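Local atomic coordinates of similar to hydroxylamine oxidoreductase (PDB entry 6H5L), a protein that probably acts as an oxidoreductase, a multi-haem c-type cytochrome related to hydroxylamine oxidoreductase that forms part of a reductase complex in an anammox bacterium. Residues A[174-178]-A[200-206]; A[183-187]-A[442-447]; A[68-73]-A[138-142]. All coordinates share one frame; numbering follows the deposited sequence.

Contact 1 (A[174-178]-A[200-206]); sequences SWEAN and DMCHSGA. With HEC (heme c), chain F.
His203 carries its CG opposite its own carbonyl carbon (chi1 -73°), which sends the imidazole between helix 174-180 and the haem, while Asn178, with CG turned opposite its backbone N, extends its amide to Asp200. Both ring nitrogens of His203 are engaged: ND1 donates to Ser174 O at 3.0 Å, with an N-H...O angle of 146°, and NE2 binds the haem iron at 2.0 Å. Together they fix the rotation of the ring. Asn178 ND2 meets Asp200 OD1 at 2.9 Å in a nearly straight bond (167°); the carboxylate oxygen lies in the amide plane, but the donor comes from above the carboxylate plane. OD1 has a second partner in Tyr184 OH. Trp175 presents an edge to the second segment, its CZ3 3.3 Å from Asp200 O and its CE3 close to His203 O, both near the ring plane, while Asn178 ND2 lies above one face of the indole, toward its rim. At the other end of the contact, one water joins Ser174 OG to Cys202 O and Gly205 N, and Ala206 CB packs near Trp175 CB. Cys202 SG forms the thioether to haem CAC at 1.8 Å, and a water occupies the iron position trans to His203 at 2.1 Å. This is the C-terminal end of a CxxCH haem-binding motif, at a haem with a water-ligated distal site.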
loop_
_atom_site.group_PDB
_atom_site.type_symbol
_atom_site.label_atom_id
_atom_site.label_comp_id
_atom_site.label_asym_id
_atom_site.label_seq_id
_atom_site.Cartn_x
_atom_site.Cartn_y
_atom_site.Cartn_z
ATOM N N SER A 174 -2.654 39.222 -34.438
ATOM C CA SER A 174 -4.023 38.729 -34.542
ATOM C C SER A 174 -5.033 39.867 -34.479
ATOM O O SER A 174 -6.008 39.880 -35.240
ATOM C CB SER A 174 -4.291 37.705 -33.440
ATOM O OG SER A 174 -5.460 36.956 -33.716
ATOM N N TRP A 175 -4.825 40.831 -33.580
ATOM C CA TRP A 175 -5.764 41.942 -33.482
ATOM C C TRP A 175 -5.660 42.869 -34.683
ATOM O O TRP A 175 -6.637 43.544 -35.029
ATOM C CB TRP A 175 -5.539 42.728 -32.193
ATOM C CG TRP A 175 -6.698 43.607 -31.859
ATOM C CD1 TRP A 175 -6.795 44.954 -32.056
ATOM C CD2 TRP A 175 -7.944 43.194 -31.288
ATOM N NE1 TRP A 175 -8.021 45.406 -31.633
ATOM C CE2 TRP A 175 -8.746 44.345 -31.158
ATOM C CE3 TRP A 175 -8.458 41.963 -30.870
ATOM C CZ2 TRP A 175 -10.034 44.301 -30.626
ATOM C CZ3 TRP A 175 -9.736 41.921 -30.345
ATOM C CH2 TRP A 175 -10.509 43.083 -30.227
ATOM N N GLU A 176 -4.488 42.926 -35.319
ATOM C CA GLU A 176 -4.354 43.680 -36.560
ATOM C C GLU A 176 -5.310 43.147 -37.618
ATOM O O GLU A 176 -6.128 43.892 -38.167
ATOM C CB GLU A 176 -2.908 43.620 -37.060
ATOM C CG GLU A 176 -2.694 44.320 -38.395
ATOM C CD GLU A 176 -1.361 43.978 -39.030
ATOM O OE1 GLU A 176 -0.475 43.459 -38.319
ATOM O OE2 GLU A 176 -1.201 44.222 -40.244
ATOM N N ALA A 177 -5.232 41.844 -37.900
ATOM C CA ALA A 177 -6.057 41.246 -38.945
ATOM C C ALA A 177 -7.545 41.427 -38.669
ATOM O O ALA A 177 -8.348 41.497 -39.607
ATOM C CB ALA A 177 -5.722 39.767 -39.088
ATOM N N ASN A 178 -7.933 41.499 -37.397
ATOM C CA ASN A 178 -9.346 41.613 -37.053
ATOM C C ASN A 178 -9.933 42.931 -37.552
ATOM O O ASN A 178 -10.936 42.946 -38.274
ATOM C CB ASN A 178 -9.525 41.474 -35.541
ATOM C CG ASN A 178 -10.985 41.376 -35.133
ATOM O OD1 ASN A 178 -11.841 40.987 -35.929
ATOM N ND2 ASN A 178 -11.276 41.727 -33.885
ATOM N N ASP A 200 -13.698 39.384 -32.209
ATOM C CA ASP A 200 -12.822 39.982 -31.205
ATOM C C ASP A 200 -12.384 38.963 -30.163
ATOM O O ASP A 200 -11.289 39.079 -29.601
ATOM C CB ASP A 200 -13.524 41.156 -30.524
ATOM C CG ASP A 200 -13.928 42.242 -31.499
ATOM O OD1 ASP A 200 -13.965 41.964 -32.717
ATOM O OD2 ASP A 200 -14.199 43.377 -31.053
ATOM N N MET A 201 -13.223 37.962 -29.896
ATOM C CA MET A 201 -12.912 36.951 -28.893
ATOM C C MET A 201 -11.888 35.941 -29.393
ATOM O O MET A 201 -11.072 35.453 -28.603
ATOM C CB MET A 201 -14.199 36.236 -28.478
ATOM C CG MET A 201 -14.109 35.432 -27.195
ATOM S SD MET A 201 -15.745 34.924 -26.632
ATOM C CE MET A 201 -15.318 33.826 -25.284
ATOM N N CYS A 202 -11.903 35.634 -30.689
ATOM C CA CYS A 202 -10.994 34.650 -31.261
ATOM C C CYS A 202 -9.665 35.255 -31.683
ATOM O O CYS A 202 -8.642 34.561 -31.648
ATOM C CB CYS A 202 -11.651 33.972 -32.468
ATOM S SG CYS A 202 -10.924 32.392 -32.964
ATOM N N HIS A 203 -9.654 36.528 -32.084
ATOM C CA HIS A 203 -8.423 37.238 -32.412
ATOM C C HIS A 203 -7.827 37.973 -31.220
ATOM O O HIS A 203 -7.065 38.925 -31.412
ATOM C CB HIS A 203 -8.666 38.215 -33.565
ATOM C CG HIS A 203 -8.840 37.553 -34.894
ATOM N ND1 HIS A 203 -7.880 37.610 -35.887
ATOM C CD2 HIS A 203 -9.855 36.814 -35.394
ATOM C CE1 HIS A 203 -8.300 36.942 -36.945
ATOM N NE2 HIS A 203 -9.495 36.449 -36.670
ATOM N N SER A 204 -8.140 37.536 -30.007
ATOM C CA SER A 204 -7.643 38.146 -28.784
ATOM C C SER A 204 -6.316 37.563 -28.316
ATOM O O SER A 204 -5.841 37.931 -27.235
ATOM C CB SER A 204 -8.681 38.007 -27.664
ATOM O OG SER A 204 -8.885 36.648 -27.313
ATOM N N GLY A 205 -5.714 36.664 -29.089
ATOM C CA GLY A 205 -4.483 36.022 -28.675
ATOM C C GLY A 205 -3.236 36.835 -28.960
ATOM O O GLY A 205 -2.128 36.292 -28.978
ATOM N N ALA A 206 -3.402 38.139 -29.185
ATOM C CA ALA A 206 -2.273 39.009 -29.490
ATOM C C ALA A 206 -1.665 39.632 -28.239
ATOM O O ALA A 206 -0.440 39.772 -28.152
ATOM C CB ALA A 206 -2.699 40.108 -30.467
HETATM FE FE HEC F . -10.118 35.457 -38.280
HETATM C CHA HEC F . -7.728 34.303 -40.388
HETATM C CHB HEC F . -10.302 38.386 -39.846
HETATM C CHC HEC F . -13.286 36.021 -36.874
HETATM C CHD HEC F . -9.702 32.854 -36.154
HETATM N NA HEC F . -9.166 36.211 -39.829
HETATM C C1A HEC F . -8.220 35.576 -40.610
HETATM C C2A HEC F . -7.866 36.490 -41.684
HETATM C C3A HEC F . -8.576 37.612 -41.526
HETATM C C4A HEC F . -9.412 37.463 -40.354
HETATM C CMA HEC F . -8.516 38.857 -42.438
HETATM C CAA HEC F . -6.846 36.243 -42.819
HETATM C CBA HEC F . -5.459 35.989 -42.241
HETATM C CGA HEC F . -4.729 37.297 -42.103
HETATM O O1A HEC F . -4.234 37.571 -40.982
HETATM O O2A HEC F . -4.651 38.066 -43.097
HETATM N NB HEC F . -11.531 36.976 -38.285
HETATM C C1B HEC F . -11.438 38.047 -39.143
HETATM C C2B HEC F . -12.719 38.721 -39.182
HETATM C C3B HEC F . -13.561 38.060 -38.348
HETATM C C4B HEC F . -12.812 36.952 -37.777
HETATM C CMB HEC F . -12.934 39.974 -40.066
HETATM C CAB HEC F . -15.050 38.293 -37.960
HETATM C CBB HEC F . -15.628 39.708 -38.197
HETATM N NC HEC F . -11.279 34.624 -36.753
HETATM C C1C HEC F . -12.574 34.945 -36.389
HETATM C C2C HEC F . -13.074 33.899 -35.511
HETATM C C3C HEC F . -12.044 33.083 -35.226
HETATM C C4C HEC F . -10.922 33.487 -36.055
HETATM C CMC HEC F . -14.431 33.962 -34.771
HETATM C CAC HEC F . -12.040 31.858 -34.276
HETATM C CBC HEC F . -13.042 30.781 -34.744
HETATM N ND HEC F . -8.898 33.812 -38.281
HETATM C C1D HEC F . -8.882 32.865 -37.263
HETATM C C2D HEC F . -7.861 31.885 -37.560
HETATM C C3D HEC F . -7.234 32.338 -38.892
HETATM C C4D HEC F . -7.948 33.541 -39.259
HETATM C CMD HEC F . -7.497 30.658 -36.695
HETATM C CAD HEC F . -6.094 31.673 -39.696
HETATM C CBD HEC F . -6.384 30.195 -39.938
HETATM C CGD HEC F . -5.244 29.596 -40.715
HETATM O O1D HEC F . -4.398 30.380 -41.212
HETATM O O2D HEC F . -5.184 28.346 -40.840
HETATM O O HOH W 1 -5.602 35.288 -31.716
HETATM O O HOH W 2 -11.269 34.181 -39.504
#

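Contact 2 (A[183-187]-A[442-447]); sequences WYAEA and VYGMFL. With HEC (heme c), chain F.
Trp183 meets three residues of segment 442-447 through different parts of its indole. Tyr443 CA stands over the six-membered ring, 4.1 Å from its centroid and 21° off the normal, a CH-pi contact, and Tyr443 CB adds a 3.5 Å approach to Trp183 CE3. Val442 CG1 touches the far end of the ring at Trp183 CZ2, 3.8 Å away. The pyrrole side belongs to Phe446: Trp183 NE1 lies over one face of the phenyl ring, offset toward its rim and 3.5 Å from Phe446 CG, with the five-membered ring and the phenyl ring inclined at 39°, an oblique aromatic pair. The chi1 of Trp183, 54°, sets CG between its backbone N and carbonyl carbon, laying the indole against Tyr443 and Phe446. Both aromatics also reach the haem, Phe446 CE2 being 3.5 Å from C2B and Trp183 NE1 3.5 Å from CMB. The pair thus forms part of the haem pocket wall, joining helix 182-189 to the much later short helix 443-446; Phe446 stands on the water-ligated side of the porphyrin, its CE2 5.1 Å from the iron-bound water. One turn along, Leu447 CD2 packs on Glu186 CG at 3.7 Å and beside Ala187. Further out, Tyr443 O accepts from both Phe446 N and Leu447 N, consistent with a tight backbone turn there. Tyr443 OH bonds to Asn452, and Glu186 forms salt bridges with Arg189 and Arg190. Val442 rests on helix 455-476, and Leu447 touches Met492 of the second subunit.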
loop_
_atom_site.group_PDB
_atom_site.type_symbol
_atom_site.label_atom_id
_atom_site.label_comp_id
_atom_site.label_asym_id
_atom_site.label_seq_id
_atom_site.Cartn_x
_atom_site.Cartn_y
_atom_site.Cartn_z
ATOM N N TRP A 183 -14.363 45.640 -43.971
ATOM C CA TRP A 183 -15.728 45.206 -43.700
ATOM C C TRP A 183 -16.023 45.054 -42.213
ATOM O O TRP A 183 -17.175 44.791 -41.853
ATOM C CB TRP A 183 -16.029 43.893 -44.429
ATOM C CG TRP A 183 -15.056 42.785 -44.164
ATOM C CD1 TRP A 183 -15.097 41.881 -43.141
ATOM C CD2 TRP A 183 -13.908 42.444 -44.951
ATOM N NE1 TRP A 183 -14.041 41.007 -43.238
ATOM C CE2 TRP A 183 -13.296 41.332 -44.341
ATOM C CE3 TRP A 183 -13.335 42.978 -46.110
ATOM C CZ2 TRP A 183 -12.142 40.741 -44.851
ATOM C CZ3 TRP A 183 -12.189 42.391 -46.615
ATOM C CH2 TRP A 183 -11.604 41.286 -45.985
ATOM N N TYR A 184 -15.024 45.218 -41.344
ATOM C CA TYR A 184 -15.298 45.260 -39.911
ATOM C C TYR A 184 -15.978 46.571 -39.536
ATOM O O TYR A 184 -17.042 46.573 -38.904
ATOM C CB TYR A 184 -13.998 45.075 -39.121
ATOM C CG TYR A 184 -14.184 44.886 -37.624
ATOM C CD1 TYR A 184 -14.435 45.971 -36.789
ATOM C CD2 TYR A 184 -14.087 43.627 -37.044
ATOM C CE1 TYR A 184 -14.602 45.805 -35.428
ATOM C CE2 TYR A 184 -14.249 43.452 -35.679
ATOM C CZ TYR A 184 -14.506 44.546 -34.877
ATOM O OH TYR A 184 -14.671 44.388 -33.521
ATOM N N ALA A 185 -15.374 47.699 -39.918
ATOM C CA ALA A 185 -15.959 49.001 -39.611
ATOM C C ALA A 185 -17.277 49.206 -40.346
ATOM O O ALA A 185 -18.199 49.836 -39.815
ATOM C CB ALA A 185 -14.974 50.113 -39.964
ATOM N N GLU A 186 -17.383 48.687 -41.570
ATOM C CA GLU A 186 -18.621 48.832 -42.328
ATOM C C GLU A 186 -19.775 48.121 -41.633
ATOM O O GLU A 186 -20.884 48.658 -41.551
ATOM C CB GLU A 186 -18.431 48.293 -43.746
ATOM C CG GLU A 186 -19.626 48.500 -44.665
ATOM C CD GLU A 186 -19.906 49.963 -44.950
ATOM O OE1 GLU A 186 -20.988 50.454 -44.563
ATOM O OE2 GLU A 186 -19.043 50.628 -45.559
ATOM N N ALA A 187 -19.532 46.910 -41.124
ATOM C CA ALA A 187 -20.568 46.209 -40.371
ATOM C C ALA A 187 -20.988 47.004 -39.139
ATOM O O ALA A 187 -22.173 47.034 -38.786
ATOM C CB ALA A 187 -20.081 44.814 -39.978
ATOM N N VAL A 442 -13.242 38.444 -50.102
ATOM C CA VAL A 442 -13.978 37.604 -49.158
ATOM C C VAL A 442 -14.975 38.383 -48.316
ATOM O O VAL A 442 -15.628 37.791 -47.448
ATOM C CB VAL A 442 -12.970 36.862 -48.255
ATOM C CG1 VAL A 442 -12.485 37.766 -47.121
ATOM C CG2 VAL A 442 -13.550 35.556 -47.729
ATOM N N TYR A 443 -15.124 39.691 -48.552
ATOM C CA TYR A 443 -15.969 40.513 -47.685
ATOM C C TYR A 443 -17.395 39.977 -47.612
ATOM O O TYR A 443 -18.033 40.040 -46.555
ATOM C CB TYR A 443 -15.968 41.961 -48.169
ATOM C CG TYR A 443 -16.610 42.156 -49.524
ATOM C CD1 TYR A 443 -15.879 41.979 -50.689
ATOM C CD2 TYR A 443 -17.945 42.519 -49.634
ATOM C CE1 TYR A 443 -16.461 42.156 -51.929
ATOM C CE2 TYR A 443 -18.535 42.697 -50.868
ATOM C CZ TYR A 443 -17.790 42.515 -52.013
ATOM O OH TYR A 443 -18.374 42.692 -53.247
ATOM N N GLY A 444 -17.911 39.449 -48.724
ATOM C CA GLY A 444 -19.261 38.911 -48.742
ATOM C C GLY A 444 -19.461 37.726 -47.820
ATOM O O GLY A 444 -20.601 37.431 -47.441
ATOM N N MET A 445 -18.377 37.039 -47.457
ATOM C CA MET A 445 -18.454 35.988 -46.450
ATOM C C MET A 445 -18.913 36.537 -45.106
ATOM O O MET A 445 -19.544 35.820 -44.321
ATOM C CB MET A 445 -17.085 35.323 -46.297
ATOM C CG MET A 445 -17.104 33.828 -46.092
ATOM S SD MET A 445 -17.134 32.947 -47.662
ATOM C CE MET A 445 -17.130 31.257 -47.081
ATOM N N PHE A 446 -18.614 37.806 -44.832
ATOM C CA PHE A 446 -18.780 38.408 -43.515
ATOM C C PHE A 446 -19.980 39.339 -43.429
ATOM O O PHE A 446 -20.664 39.366 -42.400
ATOM C CB PHE A 446 -17.515 39.190 -43.130
ATOM C CG PHE A 446 -16.255 38.358 -43.099
ATOM C CD1 PHE A 446 -15.671 37.902 -44.270
ATOM C CD2 PHE A 446 -15.638 38.061 -41.896
ATOM C CE1 PHE A 446 -14.517 37.143 -44.239
ATOM C CE2 PHE A 446 -14.483 37.304 -41.858
ATOM C CZ PHE A 446 -13.921 36.847 -43.032
ATOM N N LEU A 447 -20.254 40.101 -44.484
ATOM C CA LEU A 447 -21.263 41.149 -44.447
ATOM C C LEU A 447 -22.027 41.171 -45.762
ATOM O O LEU A 447 -21.445 40.970 -46.831
ATOM C CB LEU A 447 -20.620 42.518 -44.187
ATOM C CG LEU A 447 -21.507 43.760 -44.275
ATOM C CD1 LEU A 447 -22.601 43.719 -43.222
ATOM C CD2 LEU A 447 -20.666 45.020 -44.136
HETATM FE FE HEC F . -10.118 35.457 -38.280
HETATM C CHA HEC F . -7.728 34.303 -40.388
HETATM C CHB HEC F . -10.302 38.386 -39.846
HETATM C CHC HEC F . -13.286 36.021 -36.874
HETATM C CHD HEC F . -9.702 32.854 -36.154
HETATM N NA HEC F . -9.166 36.211 -39.829
HETATM C C1A HEC F . -8.220 35.576 -40.610
HETATM C C2A HEC F . -7.866 36.490 -41.684
HETATM C C3A HEC F . -8.576 37.612 -41.526
HETATM C C4A HEC F . -9.412 37.463 -40.354
HETATM C CMA HEC F . -8.516 38.857 -42.438
HETATM C CAA HEC F . -6.846 36.243 -42.819
HETATM C CBA HEC F . -5.459 35.989 -42.241
HETATM C CGA HEC F . -4.729 37.297 -42.103
HETATM O O1A HEC F . -4.234 37.571 -40.982
HETATM O O2A HEC F . -4.651 38.066 -43.097
HETATM N NB HEC F . -11.531 36.976 -38.285
HETATM C C1B HEC F . -11.438 38.047 -39.143
HETATM C C2B HEC F . -12.719 38.721 -39.182
HETATM C C3B HEC F . -13.561 38.060 -38.348
HETATM C C4B HEC F . -12.812 36.952 -37.777
HETATM C CMB HEC F . -12.934 39.974 -40.066
HETATM C CAB HEC F . -15.050 38.293 -37.960
HETATM C CBB HEC F . -15.628 39.708 -38.197
HETATM N NC HEC F . -11.279 34.624 -36.753
HETATM C C1C HEC F . -12.574 34.945 -36.389
HETATM C C2C HEC F . -13.074 33.899 -35.511
HETATM C C3C HEC F . -12.044 33.083 -35.226
HETATM C C4C HEC F . -10.922 33.487 -36.055
HETATM C CMC HEC F . -14.431 33.962 -34.771
HETATM C CAC HEC F . -12.040 31.858 -34.276
HETATM C CBC HEC F . -13.042 30.781 -34.744
HETATM N ND HEC F . -8.898 33.812 -38.281
HETATM C C1D HEC F . -8.882 32.865 -37.263
HETATM C C2D HEC F . -7.861 31.885 -37.560
HETATM C C3D HEC F . -7.234 32.338 -38.892
HETATM C C4D HEC F . -7.948 33.541 -39.259
HETATM C CMD HEC F . -7.497 30.658 -36.695
HETATM C CAD HEC F . -6.094 31.673 -39.696
HETATM C CBD HEC F . -6.384 30.195 -39.938
HETATM C CGD HEC F . -5.244 29.596 -40.715
HETATM O O1D HEC F . -4.398 30.380 -41.212
HETATM O O2D HEC F . -5.184 28.346 -40.840
HETATM O O HOH W 2 -11.269 34.181 -39.504
#

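Contact 3 (A[68-73]-A[138-142]); sequences HSIFIE and KNQIR. With HEC (heme c), chain C.
The imidazole of His68, against which Ile141 packs, is held at both nitrogens: NE2 binds the haem iron at 2.0 Å, and ND1 is hydrogen-bonded to Leu66 O. Ile141 CD1 comes to 3.5 Å from His68 CD2, obliquely to the ring, and meets Ile72 CD1 at 3.6 Å, while Ile141 CG1 lies 3.7 Å from the haem meso carbon CHB. The two isoleucines cross at a slant beside the porphyrin. Ile72 CD1 also touches the backbone of Gln140, and Ser69 CB approaches Asn139 O at 3.6 Å. Asn139 has left-handed backbone angles (phi 55°, psi 54°) and with Gln140 faces Asp135 in a G1 beta bulge of the hairpin 134-141. On the haem side of helix 69-73, the Phe71 ring has haem CMC over the centre of one face and Ile70 CG2 over the other. With an alanine in place of Phe71, the haem methyl would probably lose the aromatic face it rests on, leaving a gap between haem and helix. His84 is the other protein ligand of this iron, and a bis-histidine haem edged by aliphatic carbons is consistent with electron transfer rather than substrate binding.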
loop_
_atom_site.group_PDB
_atom_site.type_symbol
_atom_site.label_atom_id
_atom_site.label_comp_id
_atom_site.label_asym_id
_atom_site.label_seq_id
_atom_site.Cartn_x
_atom_site.Cartn_y
_atom_site.Cartn_z
ATOM N N HIS A 68 -9.818 50.495 -5.805
ATOM C CA HIS A 68 -8.756 49.578 -5.413
ATOM C C HIS A 68 -7.470 50.294 -5.026
ATOM O O HIS A 68 -6.492 49.628 -4.672
ATOM C CB HIS A 68 -8.464 48.595 -6.552
ATOM C CG HIS A 68 -9.273 47.337 -6.494
ATOM N ND1 HIS A 68 -10.643 47.335 -6.338
ATOM C CD2 HIS A 68 -8.904 46.037 -6.578
ATOM C CE1 HIS A 68 -11.080 46.087 -6.319
ATOM N NE2 HIS A 68 -10.044 45.280 -6.464
ATOM N N SER A 69 -7.448 51.627 -5.090
ATOM C CA SER A 69 -6.195 52.361 -4.948
ATOM C C SER A 69 -5.579 52.176 -3.566
ATOM O O SER A 69 -4.359 52.025 -3.442
ATOM C CB SER A 69 -6.420 53.844 -5.247
ATOM O OG SER A 69 -7.527 54.352 -4.522
ATOM N N ILE A 70 -6.404 52.183 -2.514
ATOM C CA ILE A 70 -5.865 52.106 -1.158
ATOM C C ILE A 70 -5.166 50.773 -0.918
ATOM O O ILE A 70 -4.183 50.702 -0.169
ATOM C CB ILE A 70 -6.978 52.362 -0.120
ATOM C CG1 ILE A 70 -6.383 52.400 1.290
ATOM C CG2 ILE A 70 -8.077 51.312 -0.225
ATOM C CD1 ILE A 70 -7.392 52.648 2.378
ATOM N N PHE A 71 -5.643 49.700 -1.554
ATOM C CA PHE A 71 -4.981 48.410 -1.402
ATOM C C PHE A 71 -3.657 48.373 -2.153
ATOM O O PHE A 71 -2.726 47.676 -1.731
ATOM C CB PHE A 71 -5.905 47.291 -1.879
ATOM C CG PHE A 71 -7.310 47.405 -1.360
ATOM C CD1 PHE A 71 -7.574 47.286 -0.005
ATOM C CD2 PHE A 71 -8.368 47.631 -2.226
ATOM C CE1 PHE A 71 -8.865 47.393 0.477
ATOM C CE2 PHE A 71 -9.660 47.738 -1.752
ATOM C CZ PHE A 71 -9.909 47.620 -0.399
ATOM N N ILE A 72 -3.553 49.108 -3.261
ATOM C CA ILE A 72 -2.282 49.222 -3.967
ATOM C C ILE A 72 -1.364 50.218 -3.268
ATOM O O ILE A 72 -0.156 49.982 -3.140
ATOM C CB ILE A 72 -2.521 49.618 -5.435
ATOM C CG1 ILE A 72 -3.574 48.716 -6.080
ATOM C CG2 ILE A 72 -1.218 49.570 -6.224
ATOM C CD1 ILE A 72 -4.016 49.197 -7.438
ATOM N N GLU A 73 -1.921 51.340 -2.804
ATOM C CA GLU A 73 -1.102 52.413 -2.248
ATOM C C GLU A 73 -0.342 51.977 -1.004
ATOM O O GLU A 73 0.786 52.429 -0.779
ATOM C CB GLU A 73 -1.982 53.623 -1.933
ATOM C CG GLU A 73 -2.073 54.620 -3.078
ATOM C CD GLU A 73 -3.267 55.544 -2.967
ATOM O OE1 GLU A 73 -4.045 55.404 -1.999
ATOM O OE2 GLU A 73 -3.428 56.406 -3.856
ATOM N N LYS A 138 0.552 54.468 -11.199
ATOM C CA LYS A 138 -0.753 55.113 -11.221
ATOM C C LYS A 138 -1.689 54.626 -10.122
ATOM O O LYS A 138 -2.763 55.211 -9.947
ATOM C CB LYS A 138 -1.419 54.902 -12.589
ATOM C CG LYS A 138 -0.615 55.459 -13.758
ATOM C CD LYS A 138 -0.577 54.482 -14.924
ATOM C CE LYS A 138 -1.929 54.363 -15.608
ATOM N NZ LYS A 138 -2.201 55.530 -16.492
ATOM N N ASN A 139 -1.306 53.587 -9.379
ATOM C CA ASN A 139 -2.124 53.032 -8.298
ATOM C C ASN A 139 -3.515 52.646 -8.799
ATOM O O ASN A 139 -4.542 53.074 -8.267
ATOM C CB ASN A 139 -2.208 54.005 -7.120
ATOM C CG ASN A 139 -0.922 54.060 -6.316
ATOM O OD1 ASN A 139 -0.281 53.037 -6.077
ATOM N ND2 ASN A 139 -0.539 55.260 -5.895
ATOM N N GLN A 140 -3.539 51.821 -9.844
ATOM C CA GLN A 140 -4.778 51.326 -10.422
ATOM C C GLN A 140 -4.607 49.857 -10.784
ATOM O O GLN A 140 -3.488 49.351 -10.894
ATOM C CB GLN A 140 -5.187 52.135 -11.661
ATOM C CG GLN A 140 -5.589 53.574 -11.370
ATOM C CD GLN A 140 -5.738 54.401 -12.633
ATOM O OE1 GLN A 140 -5.163 54.075 -13.671
ATOM N NE2 GLN A 140 -6.516 55.475 -12.552
ATOM N N ILE A 141 -5.735 49.173 -10.963
ATOM C CA ILE A 141 -5.721 47.778 -11.388
ATOM C C ILE A 141 -5.523 47.719 -12.899
ATOM O O ILE A 141 -5.991 48.587 -13.646
ATOM C CB ILE A 141 -7.013 47.058 -10.942
ATOM C CG1 ILE A 141 -6.701 46.004 -9.876
ATOM C CG2 ILE A 141 -7.736 46.412 -12.120
ATOM C CD1 ILE A 141 -6.082 46.560 -8.616
ATOM N N ARG A 142 -4.809 46.686 -13.349
ATOM C CA ARG A 142 -4.396 46.543 -14.737
ATOM C C ARG A 142 -4.700 45.137 -15.231
ATOM O O ARG A 142 -4.568 44.163 -14.481
ATOM C CB ARG A 142 -2.894 46.827 -14.896
ATOM C CG ARG A 142 -2.394 46.783 -16.329
ATOM C CD ARG A 142 -1.001 46.172 -16.427
ATOM N NE ARG A 142 -0.075 46.727 -15.443
ATOM C CZ ARG A 142 0.553 46.010 -14.517
ATOM N NH1 ARG A 142 0.368 44.699 -14.452
ATOM N NH2 ARG A 142 1.378 46.598 -13.661
HETATM FE FE HEC C . -10.351 43.302 -6.543
HETATM C CHA HEC C . -12.335 43.557 -9.314
HETATM C CHB HEC C . -7.620 42.719 -8.547
HETATM C CHC HEC C . -8.309 43.601 -3.830
HETATM C CHD HEC C . -13.066 42.948 -4.503
HETATM N NA HEC C . -10.027 43.191 -8.559
HETATM C C1A HEC C . -11.005 43.268 -9.534
HETATM C C2A HEC C . -10.385 42.999 -10.818
HETATM C C3A HEC C . -9.084 42.764 -10.604
HETATM C C4A HEC C . -8.832 42.881 -9.181
HETATM C CMA HEC C . -8.025 42.427 -11.676
HETATM C CAA HEC C . -11.115 42.980 -12.181
HETATM C CBA HEC C . -10.905 44.279 -12.953
HETATM C CGA HEC C . -11.767 44.242 -14.190
HETATM O O1A HEC C . -12.618 43.322 -14.300
HETATM O O2A HEC C . -11.608 45.131 -15.067
HETATM N NB HEC C . -8.337 43.114 -6.235
HETATM C C1B HEC C . -7.377 43.012 -7.223
HETATM C C2B HEC C . -6.084 43.278 -6.623
HETATM C C3B HEC C . -6.275 43.514 -5.318
HETATM C C4B HEC C . -7.695 43.420 -5.050
HETATM C CMB HEC C . -4.737 43.254 -7.381
HETATM C CAB HEC C . -5.201 43.844 -4.258
HETATM C CBB HEC C . -4.568 45.230 -4.511
HETATM N NC HEC C . -10.632 43.208 -4.526
HETATM C C1C HEC C . -9.662 43.500 -3.588
HETATM C C2C HEC C . -10.320 43.802 -2.334
HETATM C C3C HEC C . -11.627 43.509 -2.482
HETATM C C4C HEC C . -11.856 43.201 -3.887
HETATM C CMC HEC C . -9.549 44.024 -1.009
HETATM C CAC HEC C . -12.734 43.586 -1.399
HETATM C CBC HEC C . -12.858 45.002 -0.793
HETATM N ND HEC C . -12.404 43.239 -6.869
HETATM C C1D HEC C . -13.344 43.135 -5.846
HETATM C C2D HEC C . -14.663 43.257 -6.430
HETATM C C3D HEC C . -14.438 43.450 -7.936
HETATM C C4D HEC C . -13.002 43.424 -8.113
HETATM C CMD HEC C . -16.016 43.206 -5.692
HETATM C CAD HEC C . -15.516 43.634 -9.028
HETATM C CBD HEC C . -15.497 45.089 -9.487
HETATM C CGD HEC C . -16.514 45.335 -10.570
HETATM O O1D HEC C . -16.571 46.486 -11.076
HETATM O O2D HEC C . -17.263 44.391 -10.929
#

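Contacts 1 and 2 serve one haem from different sides: 174-178/200-206 supplies one thioether link and the histidine ligand of the iron, and 183-187/442-447 lines pyrrole B, with Phe446 on the water-ligated side. Their centres are 16 Å apart, and they join directly where Asp200 OD1 meets Tyr184 OH at 2.7 Å, a probable hydrogen bond; helices 174-180, 182-189 and 197-202 follow one another in the chain. Contact 3 stands apart at a second haem, its centre about 28 Å from that of contact 1 and about 41 Å from that of contact 2. FE of HEC (chain F) lies 32.7 Å from FE of HEC (chain C), so any electron exchange between them would probably pass through intervening haems.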